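Local structure of putative transcriptional regulator (Streptomyces coelicolor, 2ZB9) at residues A129-Y132 against R133-S137. The protein probably acts as a TetR-family transcription regulator, binding DNA control regions through a helix-turn-helix motif. Sequence-based numbering, arbitrary orientation.
Sequences ATAY and RQLYS
Tyr132 lies alongside Tyr136 and against Ser137 where helix 126-153, in the TetR-like C-terminal region, widens into a pi-type turn. Its carbonyl oxygen marks the change: it accepts hydrogen bonds from Tyr136 N (2.9 Å), the alpha-helical i+4 donor, and from Ser137 N (3.0 Å), the i+5 donor of a pi turn, the two arriving from opposite faces of the carbonyl plane. The three preceding carbonyls keep the alpha-helical i to i+4 pattern, as in the hydrogen bond from Gln134 N to Thr130 O. With CG anti to the backbone N (chi1 -172°), the Tyr132 ring runs beside the Tyr136 ring, planes inclined at 58°, and its OH comes 3.9 Å from Tyr136 CD2. Ser137 meets the same phenol at CE2, which is 3.7 Å from Ser137 CB. An alanine in place of Tyr132 would probably leave a gap beside Tyr136 and Ser137 and take away packing against Leu115, Ile119 and Leu72 of the neighbouring helices. Ser137 OG is hydrogen-bonded to Asp182 OD2 of the second subunit, while Ile180 of that subunit packs on Tyr132, so Tyr132 and Ser137 lie at the subunit contact. On another side of the helix, Thr130 CG2 rests 3.7 Å from Gln134 OE1. Bent at chi3 (-70°), the Arg133 chain folds back toward the preceding turn and lays one guanidinium face over Ala129 O and Thr130 CA. A water donates to Ala129 O and accepts a weak bond from Arg133 NH1; a second lies 2.9 Å from Thr130 OG1, itself also hydrogen-bonded to Ala126 O, and accepts a weak bond from Arg133 NH2.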
ATOM      1  N   ALA A 129      -1.161  -6.797  12.834  1.00 30.34           N
ATOM      2  CA  ALA A 129      -0.298  -5.800  12.208  1.00 30.81           C
ATOM      3  C   ALA A 129       1.132  -5.979  12.713  1.00 30.18           C
ATOM      4  O   ALA A 129       2.083  -5.926  11.940  1.00 32.17           O
ATOM      5  CB  ALA A 129      -0.799  -4.382  12.526  1.00 29.29           C
ATOM      6  N   THR A 130       1.281  -6.197  14.013  1.00 30.86           N
ATOM      7  CA  THR A 130       2.606  -6.393  14.593  1.00 31.39           C
ATOM      8  C   THR A 130       3.278  -7.639  14.028  1.00 29.44           C
ATOM      9  O   THR A 130       4.468  -7.621  13.716  1.00 30.47           O
ATOM     10  CB  THR A 130       2.525  -6.511  16.130  1.00 32.71           C
ATOM     11  OG1 THR A 130       2.125  -5.248  16.676  1.00 33.83           O
ATOM     12  CG2 THR A 130       3.875  -6.912  16.717  1.00 30.76           C
ATOM     13  N   ALA A 131       2.513  -8.719  13.893  1.00 30.58           N
ATOM     14  CA  ALA A 131       3.042  -9.971  13.355  1.00 29.67           C
ATOM     15  C   ALA A 131       3.402  -9.826  11.872  1.00 28.81           C
ATOM     16  O   ALA A 131       4.372 -10.421  11.392  1.00 28.68           O
ATOM     17  CB  ALA A 131       2.022 -11.085  13.539  1.00 30.69           C
ATOM     18  N   TYR A 132       2.617  -9.042  11.144  1.00 28.19           N
ATOM     19  CA  TYR A 132       2.879  -8.841   9.724  1.00 27.20           C
ATOM     20  C   TYR A 132       4.269  -8.222   9.531  1.00 27.35           C
ATOM     21  O   TYR A 132       5.040  -8.639   8.655  1.00 26.80           O
ATOM     22  CB  TYR A 132       1.809  -7.931   9.119  1.00 28.49           C
ATOM     23  CG  TYR A 132       1.895  -7.824   7.615  1.00 30.66           C
ATOM     24  CD1 TYR A 132       1.201  -8.710   6.792  1.00 30.03           C
ATOM     25  CD2 TYR A 132       2.704  -6.858   7.014  1.00 28.69           C
ATOM     26  CE1 TYR A 132       1.308  -8.634   5.404  1.00 31.94           C
ATOM     27  CE2 TYR A 132       2.819  -6.775   5.628  1.00 30.75           C
ATOM     28  CZ  TYR A 132       2.120  -7.666   4.830  1.00 30.24           C
ATOM     29  OH  TYR A 132       2.241  -7.587   3.463  1.00 29.43           O
ATOM     30  N   ARG A 133       4.590  -7.233  10.358  1.00 25.90           N
ATOM     31  CA  ARG A 133       5.892  -6.574  10.286  1.00 27.08           C
ATOM     32  C   ARG A 133       7.024  -7.488  10.763  1.00 27.15           C
ATOM     33  O   ARG A 133       8.046  -7.639  10.090  1.00 26.74           O
ATOM     34  CB  ARG A 133       5.897  -5.291  11.134  1.00 28.76           C
ATOM     35  CG  ARG A 133       5.003  -4.166  10.603  1.00 36.21           C
ATOM     36  CD  ARG A 133       5.347  -2.820  11.253  1.00 35.97           C
ATOM     37  NE  ARG A 133       4.967  -2.762  12.664  1.00 39.70           N
ATOM     38  CZ  ARG A 133       3.717  -2.599  13.097  1.00 41.66           C
ATOM     39  NH1 ARG A 133       2.720  -2.471  12.229  1.00 40.47           N
ATOM     40  NH2 ARG A 133       3.459  -2.569  14.400  1.00 41.84           N
ATOM     41  N   GLN A 134       6.840  -8.108  11.922  1.00 26.55           N
ATOM     42  CA  GLN A 134       7.882  -8.971  12.476  1.00 29.14           C
ATOM     43  C   GLN A 134       8.186 -10.229  11.680  1.00 28.45           C
ATOM     44  O   GLN A 134       9.336 -10.643  11.597  1.00 28.11           O
ATOM     45  CB  GLN A 134       7.536  -9.357  13.921  1.00 31.67           C
ATOM     46  CG  GLN A 134       7.738  -8.211  14.910  1.00 39.06           C
ATOM     47  CD  GLN A 134       7.257  -8.529  16.322  1.00 42.22           C
ATOM     48  OE1 GLN A 134       7.468  -7.744  17.248  1.00 43.43           O
ATOM     49  NE2 GLN A 134       6.604  -9.675  16.489  1.00 41.54           N
ATOM     50  N   LEU A 135       7.162 -10.828  11.083  1.00 28.86           N
ATOM     51  CA  LEU A 135       7.358 -12.063  10.341  1.00 28.41           C
ATOM     52  C   LEU A 135       7.450 -11.913   8.822  1.00 28.60           C
ATOM     53  O   LEU A 135       7.920 -12.821   8.140  1.00 28.73           O
ATOM     54  CB  LEU A 135       6.245 -13.047  10.711  1.00 28.30           C
ATOM     55  CG  LEU A 135       6.173 -13.372  12.209  1.00 30.42           C
ATOM     56  CD1 LEU A 135       4.908 -14.171  12.502  1.00 30.76           C
ATOM     57  CD2 LEU A 135       7.422 -14.149  12.634  1.00 30.69           C
ATOM     58  N   TYR A 136       7.018 -10.775   8.287  1.00 27.63           N
ATOM     59  CA  TYR A 136       7.093 -10.590   6.844  1.00 26.99           C
ATOM     60  C   TYR A 136       7.717  -9.292   6.323  1.00 25.93           C
ATOM     61  O   TYR A 136       8.861  -9.289   5.878  1.00 27.81           O
ATOM     62  CB  TYR A 136       5.708 -10.750   6.204  1.00 25.37           C
ATOM     63  CG  TYR A 136       5.785 -10.843   4.697  1.00 29.94           C
ATOM     64  CD1 TYR A 136       6.226 -12.018   4.077  1.00 30.72           C
ATOM     65  CD2 TYR A 136       5.482  -9.746   3.890  1.00 27.96           C
ATOM     66  CE1 TYR A 136       6.365 -12.096   2.695  1.00 29.27           C
ATOM     67  CE2 TYR A 136       5.619  -9.811   2.505  1.00 28.21           C
ATOM     68  CZ  TYR A 136       6.061 -10.987   1.915  1.00 31.24           C
ATOM     69  OH  TYR A 136       6.208 -11.060   0.548  1.00 34.95           O
ATOM     70  N   SER A 137       6.970  -8.194   6.380  1.00 26.23           N
ATOM     71  CA  SER A 137       7.449  -6.932   5.821  1.00 26.88           C
ATOM     72  C   SER A 137       8.789  -6.384   6.300  1.00 27.38           C
ATOM     73  O   SER A 137       9.579  -5.914   5.482  1.00 27.88           O
ATOM     74  CB  SER A 137       6.371  -5.844   5.953  1.00 25.49           C
ATOM     75  OG  SER A 137       6.079  -5.553   7.304  1.00 25.99           O
TER
HETATM   76  O   HOH W   1       1.885  -3.691  10.048  1.00 35.40           O
HETATM   77  O   HOH W   2       0.427  -3.068  15.644  1.00 44.28           O